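Long-range contacts in glycoside Hydrolase Family 43_12 (Metagenome, PDB 7JVH), which probably hydrolyses glycosidic bonds in plant cell-wall glycans, such as those bearing arabinose or xylose, as other family 43 glycoside hydrolases do: residues A[24-29]-A[417-422]; A[50-55]-A[361-366]; A[108-113]-A[141-146]; A[265-270]-A[283-288]; A[502-507]-A[537-542]. All coordinates share one frame; numbering follows the deposited sequence.

Contact 1. Residues A[24-29]-A[417-422]; sequences KVPAAT and QMTALD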
# COMPACT_ATOMS: atom_id res chain seq x y z
N LYS A 24 24.48 -17.98 -11.16
CA LYS A 24 24.27 -18.32 -12.60
C LYS A 24 23.18 -19.37 -12.79
O LYS A 24 22.78 -20.03 -11.84
CB LYS A 24 25.57 -18.85 -13.21
CG LYS A 24 26.71 -17.85 -13.14
CD LYS A 24 28.00 -18.42 -13.69
CE LYS A 24 29.18 -17.56 -13.31
NZ LYS A 24 30.46 -18.26 -13.60
N VAL A 25 22.75 -19.53 -14.05
CA VAL A 25 21.63 -20.39 -14.49
C VAL A 25 20.39 -20.21 -13.62
O VAL A 25 20.40 -20.55 -12.44
CB VAL A 25 22.01 -21.90 -14.64
CG1 VAL A 25 23.22 -22.09 -15.55
CG2 VAL A 25 22.24 -22.57 -13.30
N PRO A 26 19.28 -19.68 -14.17
CA PRO A 26 18.05 -19.48 -13.39
C PRO A 26 17.42 -20.77 -12.87
O PRO A 26 17.63 -21.83 -13.44
CB PRO A 26 17.12 -18.79 -14.39
CG PRO A 26 17.96 -18.32 -15.51
CD PRO A 26 19.13 -19.24 -15.57
N ALA A 27 16.62 -20.66 -11.81
CA ALA A 27 15.95 -21.79 -11.19
C ALA A 27 14.68 -22.20 -11.94
O ALA A 27 14.28 -23.36 -11.91
CB ALA A 27 15.59 -21.46 -9.76
N ALA A 28 14.04 -21.21 -12.58
CA ALA A 28 12.83 -21.43 -13.34
C ALA A 28 12.49 -20.23 -14.23
O ALA A 28 13.01 -19.13 -14.03
CB ALA A 28 11.67 -21.73 -12.41
N THR A 29 11.61 -20.48 -15.20
CA THR A 29 10.99 -19.46 -16.04
C THR A 29 9.48 -19.54 -15.88
O THR A 29 8.86 -20.52 -16.28
CB THR A 29 11.40 -19.61 -17.51
OG1 THR A 29 12.82 -19.57 -17.62
CG2 THR A 29 10.84 -18.50 -18.37
N GLN A 417 12.31 -15.26 -16.15
CA GLN A 417 13.53 -16.00 -15.82
C GLN A 417 14.06 -15.41 -14.52
O GLN A 417 14.54 -14.27 -14.52
CB GLN A 417 14.58 -15.80 -16.90
CG GLN A 417 14.65 -16.91 -17.93
CD GLN A 417 15.77 -16.66 -18.91
OE1 GLN A 417 16.88 -16.27 -18.54
NE2 GLN A 417 15.50 -16.91 -20.20
N MSE A 418 13.99 -16.15 -13.40
CA MSE A 418 14.49 -15.60 -12.16
C MSE A 418 15.47 -16.57 -11.48
O MSE A 418 15.26 -17.78 -11.45
CB MSE A 418 13.34 -15.10 -11.27
CG MSE A 418 12.51 -16.13 -10.53
SE MSE A 418 11.18 -15.17 -9.38
CE MSE A 418 9.72 -14.65 -10.58
N THR A 419 16.58 -15.97 -11.02
CA THR A 419 17.70 -16.67 -10.42
C THR A 419 17.62 -16.50 -8.91
O THR A 419 17.22 -15.45 -8.42
CB THR A 419 19.01 -16.06 -10.95
OG1 THR A 419 18.98 -16.03 -12.39
CG2 THR A 419 20.23 -16.85 -10.50
N ALA A 420 17.97 -17.55 -8.17
CA ALA A 420 17.82 -17.56 -6.72
C ALA A 420 18.91 -16.74 -6.05
O ALA A 420 20.08 -16.96 -6.28
CB ALA A 420 17.83 -18.99 -6.18
N LEU A 421 18.49 -15.76 -5.23
CA LEU A 421 19.37 -15.07 -4.30
C LEU A 421 19.67 -16.01 -3.13
O LEU A 421 19.07 -17.09 -3.00
CB LEU A 421 18.71 -13.79 -3.78
CG LEU A 421 18.43 -12.68 -4.79
CD1 LEU A 421 17.67 -11.54 -4.14
CD2 LEU A 421 19.72 -12.17 -5.43
N ASP A 422 20.62 -15.61 -2.27
CA ASP A 422 21.07 -16.43 -1.15
C ASP A 422 20.02 -16.65 -0.07
O ASP A 422 19.97 -17.71 0.54
CB ASP A 422 22.35 -15.86 -0.56
CG ASP A 422 23.55 -16.07 -1.46
OD1 ASP A 422 23.57 -17.05 -2.24
OD2 ASP A 422 24.51 -15.27 -1.37
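Pro26 sets its ring against three successive residues of 417-422: Pro26 CB lies 3.6 Å from Met418 O and 3.9 Å from Thr419 OG1, while Pro26 CG comes within 3.8 Å of Gln417 OE1. Further along, Thr29 and Gln417 lie side by side and point the same way, with Thr29 OG1 touching Gln417 CG at 3.2 Å. Because its chain stays extended beyond CG (chi2 -177°), Gln417 carries its amide oxygen up to the proline ring. Two backbone bonds hold the segments together. Met418 N donates to Ala28 O over 3.2 Å in a nearly straight bond (164° at the hydrogen), and Ala27 N reaches Met418 O, also at 3.2 Å. Ala28 with Met418 is an antiparallel hydrogen-bonded pair, and Thr29 with Gln417 the adjoining non-hydrogen-bonded one. The start of the modelled chain thereby joins the C-terminal concanavalin A-like beta-sandwich. At Thr29, strand 28-37 has a second neighbour, since its backbone is also bonded to Ser450, and Gln417 is bonded in turn to Lys409. Ala28 and Met418, the latter a selenomethionine, turn to the face away from Thr29 and Gln417, where Met418 packs on Met563 and Val565 of strand 560-566.

Contact 2. Residues A[50-55]-A[361-366]; sequences NEFYSP and QKMPKG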
# COMPACT_ATOMS: atom_id res chain seq x y z
N ASN A 50 -23.61 5.02 -14.28
CA ASN A 50 -22.99 6.23 -13.68
C ASN A 50 -22.40 5.92 -12.31
O ASN A 50 -22.24 6.84 -11.53
CB ASN A 50 -24.04 7.32 -13.47
CG ASN A 50 -25.00 6.95 -12.37
OD1 ASN A 50 -25.51 5.84 -12.34
ND2 ASN A 50 -25.26 7.87 -11.46
N GLU A 51 -22.06 4.67 -12.05
CA GLU A 51 -21.55 4.33 -10.71
C GLU A 51 -20.12 3.79 -10.81
O GLU A 51 -19.68 3.50 -11.91
CB GLU A 51 -22.48 3.30 -10.08
CG GLU A 51 -23.79 3.89 -9.61
CD GLU A 51 -24.79 2.85 -9.17
OE1 GLU A 51 -24.91 1.85 -9.87
OE2 GLU A 51 -25.43 3.04 -8.14
N PHE A 52 -19.44 3.72 -9.68
CA PHE A 52 -18.07 3.17 -9.57
C PHE A 52 -17.91 2.56 -8.19
O PHE A 52 -18.67 2.90 -7.30
CB PHE A 52 -16.99 4.21 -9.85
CG PHE A 52 -16.72 5.20 -8.74
CD1 PHE A 52 -17.61 6.20 -8.45
CD2 PHE A 52 -15.55 5.14 -8.00
CE1 PHE A 52 -17.35 7.13 -7.47
CE2 PHE A 52 -15.30 6.05 -7.00
CZ PHE A 52 -16.21 7.04 -6.73
N TYR A 53 -16.98 1.62 -8.06
CA TYR A 53 -16.65 0.99 -6.79
C TYR A 53 -15.58 1.79 -6.05
O TYR A 53 -14.61 2.25 -6.65
CB TYR A 53 -16.17 -0.44 -7.04
CG TYR A 53 -17.24 -1.39 -7.57
CD1 TYR A 53 -18.44 -1.56 -6.89
CD2 TYR A 53 -17.03 -2.15 -8.72
CE1 TYR A 53 -19.40 -2.44 -7.33
CE2 TYR A 53 -17.98 -3.04 -9.17
CZ TYR A 53 -19.17 -3.17 -8.48
OH TYR A 53 -20.15 -4.03 -8.91
N SER A 54 -15.87 1.85 -4.75
CA SER A 54 -15.06 2.42 -3.66
C SER A 54 -14.90 1.36 -2.57
O SER A 54 -15.85 1.00 -1.91
CB SER A 54 -15.62 3.68 -3.13
OG SER A 54 -14.68 4.29 -2.27
N PRO A 55 -13.48 0.99 -2.33
CA PRO A 55 -12.20 1.63 -2.67
C PRO A 55 -11.76 1.62 -4.13
O PRO A 55 -11.89 0.61 -4.83
CB PRO A 55 -11.20 0.79 -1.87
CG PRO A 55 -11.81 -0.56 -1.77
CD PRO A 55 -13.29 -0.29 -1.63
N GLN A 361 -20.66 4.36 -5.37
CA GLN A 361 -20.71 5.83 -5.28
C GLN A 361 -21.08 6.33 -6.67
O GLN A 361 -20.67 5.69 -7.64
CB GLN A 361 -19.31 6.39 -5.02
CG GLN A 361 -18.70 5.95 -3.71
CD GLN A 361 -19.33 6.73 -2.60
OE1 GLN A 361 -19.49 7.93 -2.71
NE2 GLN A 361 -19.71 6.05 -1.54
N LYS A 362 -21.81 7.43 -6.75
CA LYS A 362 -22.12 7.96 -8.09
C LYS A 362 -20.83 8.59 -8.60
O LYS A 362 -20.15 9.19 -7.80
CB LYS A 362 -23.26 8.97 -7.97
CG LYS A 362 -24.31 8.61 -6.94
CD LYS A 362 -25.35 9.68 -6.70
CE LYS A 362 -25.33 10.25 -5.30
NZ LYS A 362 -26.61 10.05 -4.59
N MSE A 363 -20.54 8.48 -9.89
CA MSE A 363 -19.32 9.11 -10.48
C MSE A 363 -19.61 10.59 -10.74
O MSE A 363 -20.75 11.02 -10.68
CB MSE A 363 -18.98 8.50 -11.84
CG MSE A 363 -18.67 7.02 -11.84
SE MSE A 363 -18.03 6.42 -13.57
CE MSE A 363 -16.55 7.48 -14.04
N PRO A 364 -18.59 11.42 -11.03
CA PRO A 364 -18.84 12.81 -11.39
C PRO A 364 -19.57 12.89 -12.75
O PRO A 364 -19.33 12.07 -13.58
CB PRO A 364 -17.44 13.39 -11.54
CG PRO A 364 -16.58 12.48 -10.71
CD PRO A 364 -17.19 11.11 -10.90
N LYS A 365 -20.40 13.92 -12.93
CA LYS A 365 -21.19 14.12 -14.17
C LYS A 365 -20.30 14.03 -15.42
O LYS A 365 -19.23 14.62 -15.43
CB LYS A 365 -21.92 15.47 -14.13
CG LYS A 365 -22.72 15.84 -15.37
CD LYS A 365 -22.11 16.97 -16.19
CE LYS A 365 -21.89 16.61 -17.64
NZ LYS A 365 -20.75 17.35 -18.22
N GLY A 366 -20.78 13.31 -16.43
CA GLY A 366 -20.10 13.10 -17.69
C GLY A 366 -19.07 11.97 -17.73
O GLY A 366 -18.77 11.48 -18.81
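Phe52 and Gln361 face each other as an antiparallel hydrogen-bonded pair, Phe52 N to Gln361 O and Gln361 N to Phe52 O both at 3.1 Å, and Met363 N extends the ladder with an almost straight bond (175°) to Asn50 O at 2.9 Å. The Phe52 ring then leans across the partner strand. Its CG is set between the backbone N and the carbonyl carbon (chi1 76°), which swings the CD1-CE1 side towards 361-363. Phe52 CE1 lies 3.2 Å from Gln361 CB, and Lys362 O approaches the ring edge near its plane, 3.5 Å from Phe52 CE1. Phe52 CD1 meets Met363 CG, a selenomethionine carbon, at 3.6 Å. The two-stranded sheet of 51-53 and 360-362 ties the chain entering the five-bladed propeller of family 43 to the chain leaving it. A serine in place of Phe52 would probably leave Gln361 CB and Met363 CG without their aromatic partner and open a gap beside Ile95, which the ring and Met363 both touch. Gln361 CG lies 3.9 Å from Ser54 CB; the bend at chi2 beyond it turns the amide, whose plane stands 77° from the Phe52 ring. Glu51 diverges from Lys362, its OE1 accepting from Lys48 N.

Contact 3. Residues A[108-113]-A[141-146]; sequences SQLDPT and EFCAPC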
# COMPACT_ATOMS: atom_id res chain seq x y z
N SER A 108 19.20 4.42 -4.69
CA SER A 108 19.66 5.69 -4.10
C SER A 108 18.56 6.47 -3.37
O SER A 108 18.86 7.38 -2.61
CB SER A 108 20.29 6.57 -5.17
OG SER A 108 19.36 6.87 -6.18
N GLN A 109 17.30 6.14 -3.64
CA GLN A 109 16.15 6.74 -2.97
C GLN A 109 15.65 5.87 -1.82
O GLN A 109 15.10 6.37 -0.84
CB GLN A 109 15.01 6.95 -3.96
CG GLN A 109 15.30 7.94 -5.08
CD GLN A 109 14.28 7.85 -6.23
OE1 GLN A 109 13.97 6.75 -6.71
NE2 GLN A 109 13.78 9.00 -6.67
N LEU A 110 15.84 4.55 -1.96
CA LEU A 110 15.26 3.55 -1.07
C LEU A 110 15.99 2.22 -1.23
O LEU A 110 16.02 1.65 -2.33
CB LEU A 110 13.77 3.37 -1.39
CG LEU A 110 12.96 2.24 -0.77
CD1 LEU A 110 12.85 2.35 0.74
CD2 LEU A 110 11.57 2.22 -1.38
N ASP A 111 16.56 1.73 -0.13
CA ASP A 111 17.37 0.52 -0.11
C ASP A 111 16.93 -0.32 1.09
O ASP A 111 17.54 -0.26 2.15
CB ASP A 111 18.85 0.89 0.00
CG ASP A 111 19.76 -0.32 0.11
OD1 ASP A 111 19.30 -1.44 -0.10
OD2 ASP A 111 20.96 -0.13 0.41
N PRO A 112 15.84 -1.12 0.94
CA PRO A 112 15.23 -1.79 2.08
C PRO A 112 15.77 -3.20 2.39
O PRO A 112 15.07 -3.99 3.01
CB PRO A 112 13.75 -1.86 1.65
CG PRO A 112 13.78 -1.88 0.14
CD PRO A 112 15.13 -1.40 -0.32
N THR A 113 17.02 -3.46 1.99
CA THR A 113 17.72 -4.74 2.23
C THR A 113 17.32 -5.42 3.54
O THR A 113 16.92 -6.56 3.52
CB THR A 113 19.24 -4.52 2.20
OG1 THR A 113 19.58 -3.75 1.05
CG2 THR A 113 20.00 -5.83 2.15
N GLU A 141 11.13 7.66 5.87
CA GLU A 141 11.75 6.45 5.37
C GLU A 141 12.55 5.80 6.50
O GLU A 141 13.70 6.14 6.71
CB GLU A 141 12.65 6.77 4.15
CG GLU A 141 13.55 5.62 3.68
CD GLU A 141 14.11 5.83 2.30
OE1 GLU A 141 13.45 5.45 1.34
OE2 GLU A 141 15.21 6.38 2.16
N PHE A 142 11.91 4.88 7.23
CA PHE A 142 12.48 4.14 8.34
C PHE A 142 13.26 2.95 7.83
O PHE A 142 12.92 1.81 8.11
CB PHE A 142 11.40 3.68 9.33
CG PHE A 142 10.82 4.80 10.16
CD1 PHE A 142 11.66 5.62 10.94
CD2 PHE A 142 9.45 5.03 10.21
CE1 PHE A 142 11.13 6.64 11.72
CE2 PHE A 142 8.93 6.05 11.01
CZ PHE A 142 9.76 6.84 11.76
N CYS A 143 14.29 3.24 7.03
CA CYS A 143 15.27 2.29 6.53
C CYS A 143 16.28 3.12 5.73
O CYS A 143 16.11 4.33 5.62
CB CYS A 143 14.62 1.16 5.70
SG CYS A 143 14.13 1.56 3.99
N ALA A 144 17.32 2.47 5.21
CA ALA A 144 18.34 3.15 4.40
C ALA A 144 17.76 3.63 3.07
O ALA A 144 16.78 3.06 2.60
CB ALA A 144 19.52 2.20 4.17
N PRO A 145 18.31 4.69 2.42
CA PRO A 145 19.45 5.45 2.93
C PRO A 145 19.18 6.52 4.01
O PRO A 145 20.10 6.95 4.66
CB PRO A 145 19.96 6.16 1.67
CG PRO A 145 18.74 6.36 0.83
CD PRO A 145 17.88 5.15 1.09
N CYS A 146 17.92 6.93 4.17
CA CYS A 146 17.56 8.14 4.93
C CYS A 146 17.33 7.94 6.42
O CYS A 146 17.70 8.77 7.22
CB CYS A 146 16.33 8.81 4.31
SG CYS A 146 16.64 9.52 2.68
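Leu110 meets Glu141 and Cys143 along almost its whole side chain. Leu110 CB is 3.4 Å from Glu141 OE1; CG, anti to the backbone N (chi1 170°), continues past the same oxygen; and Leu110 CD1 at the tip touches both Glu141 OE1 at 3.2 Å and Cys143 SG at 3.6 Å. The leucine thus crosses the carboxylate and ends on sulfur, while Pro112 CB adds a contact to Cys143 SG at 4.2 Å. The carboxylate also comes close to Gln109 O, but both are acceptors and form no hydrogen bond. One backbone bond joins the segments: Asp111 N donates to Ala144 O over 3.0 Å, nearly straight at the hydrogen (162°) but from above the carbonyl plane, 42° out of it. Pro145, after a cis peptide bond, lays its CG 3.6 Å from Ser108 O and its CD 3.6 Å from Gln109 O. On the first segment, Thr113 OG1 donates to Asp111 OD1 at 2.6 Å on the syn side. Gln109 turns away, its NE2 bonded to Ser162 O. The loop holding 108-113 runs between two blades of the propeller, from strand 98-102 to strand 120-129, and rests on the end of strand 134-142; Leu110 and Glu141 both touch Ile121 of strand 120-129.

Contact 4. Residues A[265-270]-A[283-288]; sequences EVIFKA and NPILTQ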
# COMPACT_ATOMS: atom_id res chain seq x y z
N GLU A 265 -11.13 11.28 10.88
CA GLU A 265 -10.50 12.50 10.39
C GLU A 265 -11.21 13.68 11.02
O GLU A 265 -12.43 13.68 11.11
CB GLU A 265 -10.56 12.59 8.88
CG GLU A 265 -9.58 13.60 8.31
CD GLU A 265 -8.18 13.07 8.15
OE1 GLU A 265 -7.93 11.86 8.43
OE2 GLU A 265 -7.32 13.86 7.71
N VAL A 266 -10.42 14.66 11.45
CA VAL A 266 -10.88 15.83 12.16
C VAL A 266 -10.36 17.06 11.42
O VAL A 266 -9.47 16.94 10.58
CB VAL A 266 -10.43 15.81 13.63
CG1 VAL A 266 -10.94 14.56 14.32
CG2 VAL A 266 -8.92 15.90 13.74
N ILE A 267 -10.94 18.23 11.73
CA ILE A 267 -10.66 19.45 10.99
C ILE A 267 -10.59 20.66 11.93
O ILE A 267 -11.45 20.83 12.81
CB ILE A 267 -11.72 19.70 9.89
CG1 ILE A 267 -11.31 20.86 8.97
CG2 ILE A 267 -13.09 19.98 10.51
CD1 ILE A 267 -10.22 20.52 7.98
N PHE A 268 -9.58 21.50 11.70
CA PHE A 268 -9.28 22.70 12.46
C PHE A 268 -9.17 23.86 11.48
O PHE A 268 -8.81 23.65 10.32
CB PHE A 268 -7.90 22.57 13.13
CG PHE A 268 -7.80 21.48 14.15
CD1 PHE A 268 -7.46 20.18 13.78
CD2 PHE A 268 -8.03 21.75 15.50
CE1 PHE A 268 -7.36 19.19 14.73
CE2 PHE A 268 -7.93 20.74 16.45
CZ PHE A 268 -7.58 19.46 16.06
N LYS A 269 -9.43 25.08 11.95
CA LYS A 269 -9.16 26.29 11.16
C LYS A 269 -8.46 27.40 11.96
O LYS A 269 -8.55 27.44 13.19
CB LYS A 269 -10.45 26.80 10.49
CG LYS A 269 -11.37 27.62 11.38
CD LYS A 269 -12.65 28.00 10.66
CE LYS A 269 -13.60 28.77 11.57
NZ LYS A 269 -13.34 30.24 11.55
N ALA A 270 -7.78 28.30 11.24
CA ALA A 270 -7.09 29.44 11.83
C ALA A 270 -7.02 30.62 10.87
O ALA A 270 -7.11 30.43 9.66
CB ALA A 270 -5.68 29.06 12.25
N ASN A 283 -17.02 17.39 14.93
CA ASN A 283 -15.88 16.53 14.69
C ASN A 283 -16.14 15.18 15.34
O ASN A 283 -16.80 15.12 16.38
CB ASN A 283 -14.59 17.18 15.23
CG ASN A 283 -13.78 17.88 14.15
OD1 ASN A 283 -13.49 17.28 13.11
ND2 ASN A 283 -13.43 19.14 14.38
N PRO A 284 -15.69 14.05 14.76
CA PRO A 284 -14.98 14.05 13.48
C PRO A 284 -15.88 14.27 12.23
O PRO A 284 -17.10 14.32 12.36
CB PRO A 284 -14.39 12.64 13.43
CG PRO A 284 -15.37 11.82 14.20
CD PRO A 284 -15.89 12.71 15.30
N ILE A 285 -15.25 14.42 11.06
CA ILE A 285 -15.93 14.58 9.78
C ILE A 285 -15.87 13.33 8.88
O ILE A 285 -16.48 13.32 7.80
CB ILE A 285 -15.40 15.78 8.98
CG1 ILE A 285 -13.87 15.71 8.81
CG2 ILE A 285 -15.83 17.09 9.64
CD1 ILE A 285 -13.31 16.68 7.80
N LEU A 286 -15.18 12.30 9.36
CA LEU A 286 -15.02 11.02 8.62
C LEU A 286 -14.66 9.86 9.55
O LEU A 286 -13.55 9.83 10.00
CB LEU A 286 -13.91 11.19 7.59
CG LEU A 286 -13.60 9.92 6.81
CD1 LEU A 286 -14.69 9.66 5.80
CD2 LEU A 286 -12.27 10.03 6.11
N THR A 287 -15.57 8.92 9.78
CA THR A 287 -15.25 7.74 10.58
C THR A 287 -16.27 6.63 10.35
O THR A 287 -17.37 6.88 9.90
CB THR A 287 -15.22 8.05 12.09
OG1 THR A 287 -14.76 6.91 12.81
CG2 THR A 287 -16.60 8.46 12.62
N GLN A 288 -15.88 5.40 10.69
CA GLN A 288 -16.77 4.26 10.77
C GLN A 288 -16.77 3.62 12.16
O GLN A 288 -17.42 2.59 12.36
CB GLN A 288 -16.35 3.21 9.75
CG GLN A 288 -16.50 3.65 8.30
CD GLN A 288 -17.95 3.86 7.89
OE1 GLN A 288 -18.69 2.91 7.56
NE2 GLN A 288 -18.38 5.11 7.95
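Asn283 grips the backbone of Ile267 at both polar atoms through its side-chain amide. Asn283 OD1 accepts from Ile267 N at 3.1 Å, the bond bent to 138° at the hydrogen, and Asn283 ND2 donates to Ile267 O at 3.0 Å. Ile267 O lies close to the amide plane (9° out of it). With an N-H to meet at one end and a C=O at the other, the pair of bonds fixes which way round the amide sits; ND2 also has a weak bond to Trp280 O. A leucine in place of Asn283 would lose both bonds and is likely to let this end of the loop drift from the strand. Glu265 is satisfied at both backbone atoms: Glu265 N donates to Leu286 O (3.0 Å) in the carbonyl plane, and Glu265 O receives Ile285 N (2.9 Å). Ile285 and Leu286 therefore share one residue opposite them, a classic beta bulge. It sits where the chain leaves the four-stranded propeller blade 239-279 for strand 300-308. Pro284, entered through a cis peptide, brings CB to 3.2 Å from Glu265 O. The Glu265 carboxylate turns elsewhere, OE1 accepting from Ala305 N. Apolar contacts flank the bonds: Ile285 CD1 lies 4.0 Å from Ile267 CB, and Val266 CG1 4.0 Å from Pro284 CB.

Contact 5. Residues A[502-507]-A[537-542]; sequences IVAKEP and KNIGGP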
# COMPACT_ATOMS: atom_id res chain seq x y z
N ILE A 502 6.63 -28.43 7.03
CA ILE A 502 6.13 -29.02 5.81
C ILE A 502 4.68 -29.44 6.08
O ILE A 502 4.43 -30.32 6.90
CB ILE A 502 6.95 -30.25 5.36
CG1 ILE A 502 8.37 -29.84 4.96
CG2 ILE A 502 6.26 -30.96 4.20
CD1 ILE A 502 9.31 -31.02 4.78
N VAL A 503 3.75 -28.79 5.38
CA VAL A 503 2.33 -29.10 5.48
C VAL A 503 2.01 -30.37 4.68
O VAL A 503 1.29 -31.24 5.16
CB VAL A 503 1.45 -27.94 4.96
CG1 VAL A 503 -0.02 -28.33 4.99
CG2 VAL A 503 1.68 -26.68 5.78
N ALA A 504 2.55 -30.45 3.46
CA ALA A 504 2.32 -31.53 2.53
C ALA A 504 3.50 -31.69 1.57
O ALA A 504 4.32 -30.78 1.41
CB ALA A 504 1.05 -31.29 1.73
N LYS A 505 3.58 -32.87 0.94
CA LYS A 505 4.65 -33.22 0.00
C LYS A 505 4.19 -34.39 -0.88
O LYS A 505 3.65 -35.36 -0.37
CB LYS A 505 5.92 -33.59 0.79
CG LYS A 505 7.14 -33.88 -0.07
CD LYS A 505 8.28 -34.48 0.71
CE LYS A 505 9.40 -34.83 -0.25
NZ LYS A 505 10.69 -35.21 0.42
N GLU A 506 4.40 -34.26 -2.19
CA GLU A 506 4.05 -35.29 -3.18
C GLU A 506 5.10 -35.34 -4.29
O GLU A 506 5.53 -34.30 -4.77
CB GLU A 506 2.68 -35.02 -3.85
CG GLU A 506 1.48 -35.06 -2.93
CD GLU A 506 1.14 -36.44 -2.41
OE1 GLU A 506 1.65 -37.48 -2.91
OE2 GLU A 506 0.33 -36.48 -1.46
N PRO A 507 5.53 -36.54 -4.73
CA PRO A 507 6.40 -36.65 -5.90
C PRO A 507 5.62 -36.43 -7.19
O PRO A 507 4.42 -36.65 -7.21
CB PRO A 507 6.92 -38.09 -5.82
CG PRO A 507 5.90 -38.82 -5.01
CD PRO A 507 5.23 -37.84 -4.11
N LYS A 537 -4.95 -31.40 -9.03
CA LYS A 537 -5.08 -32.04 -7.72
C LYS A 537 -4.72 -31.06 -6.62
O LYS A 537 -3.76 -30.30 -6.73
CB LYS A 537 -4.13 -33.25 -7.62
CG LYS A 537 -4.30 -34.29 -8.71
CD LYS A 537 -3.10 -35.22 -8.74
CE LYS A 537 -3.39 -36.52 -9.49
NZ LYS A 537 -2.17 -37.03 -10.16
N ASN A 538 -5.52 -31.09 -5.55
CA ASN A 538 -5.22 -30.39 -4.31
C ASN A 538 -3.99 -31.00 -3.65
O ASN A 538 -3.83 -32.20 -3.66
CB ASN A 538 -6.41 -30.51 -3.35
CG ASN A 538 -7.50 -29.52 -3.64
OD1 ASN A 538 -7.37 -28.66 -4.52
ND2 ASN A 538 -8.60 -29.60 -2.88
N ILE A 539 -3.12 -30.14 -3.12
CA ILE A 539 -2.00 -30.54 -2.27
C ILE A 539 -2.11 -29.78 -0.95
O ILE A 539 -2.24 -28.57 -0.94
CB ILE A 539 -0.62 -30.31 -2.93
CG1 ILE A 539 0.50 -30.63 -1.94
CG2 ILE A 539 -0.48 -28.90 -3.50
CD1 ILE A 539 1.73 -31.25 -2.59
N GLY A 540 -2.11 -30.52 0.16
CA GLY A 540 -2.41 -29.97 1.47
C GLY A 540 -3.89 -29.69 1.59
O GLY A 540 -4.63 -29.70 0.59
N GLY A 541 -4.34 -29.44 2.82
CA GLY A 541 -5.73 -29.14 3.11
C GLY A 541 -5.94 -27.63 3.18
O GLY A 541 -5.10 -26.86 2.71
N PRO A 542 -7.08 -27.17 3.74
CA PRO A 542 -7.29 -25.74 3.98
C PRO A 542 -6.30 -25.17 5.03
O PRO A 542 -6.18 -25.70 6.13
CB PRO A 542 -8.73 -25.69 4.51
CG PRO A 542 -9.02 -27.08 5.03
CD PRO A 542 -8.20 -28.01 4.19
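Ile539 and Gly540 meet Ala504 across the C-terminal concanavalin A-like beta-sandwich, where strand 501-507 edges one sheet and strand 536-544 belongs to the other. The short strand axes come within 8.6 Å and run 136° apart in direction, so this is side-chain packing between sheets and not strand pairing. At the start of the second segment, Lys537 is bonded through its backbone to Tyr530, and Asn538 sets its side chain on Gln527 and Ser529, which anchors both in their own sheet. Ile539 is the residue that crosses. With CG1 anti to the backbone N (chi1 175°), Ile539 puts CG1 3.8 Å from Ala504 CB and sends CD1 on to Glu506, whose side chain slides past it in the opposite direction. The chain turns a corner at Gly540, whose N lies 3.6 Å from Ala504 CB. Its positive phi (73°) suits glycine, and a beta carbon there would lie against Val503 CG1 and Ala504 CB. Gly540 O accepts from Gln527 NE2. Beyond the corner, Pro542 leans on Asn525. On the first segment, Val503 and Ala504 share Leu486 in a classic beta bulge. The Glu506 chain bends at chi2, and its aliphatic part supplies the contact: Glu506 CG is 3.8 Å from Ile539 CD1, while Glu506 N is 4.0 Å from that methyl.

In the fold
Contacts 2, 3 and 4 belong to the propeller part of the chain, contacts 1 and 5 to the C-terminal sandwich. Contact 1 brackets most of the sequence: 24-29 comes before the propeller and pairs with a strand after it, so the sandwich is built from both sides of the catalytic-family region. Contact 2 lies within that span and embraces contacts 3 and 4, which follow one another; contact 5 comes last. Contacts 1 and 4 are the farthest apart, their centres about 51 Å from each other on opposite sides of the chain's centre. Contacts 1 and 5 reach the same sheet, with centres about 24 Å apart, and contact 3 comes within about 9 Å of contact 1 by nearest atoms.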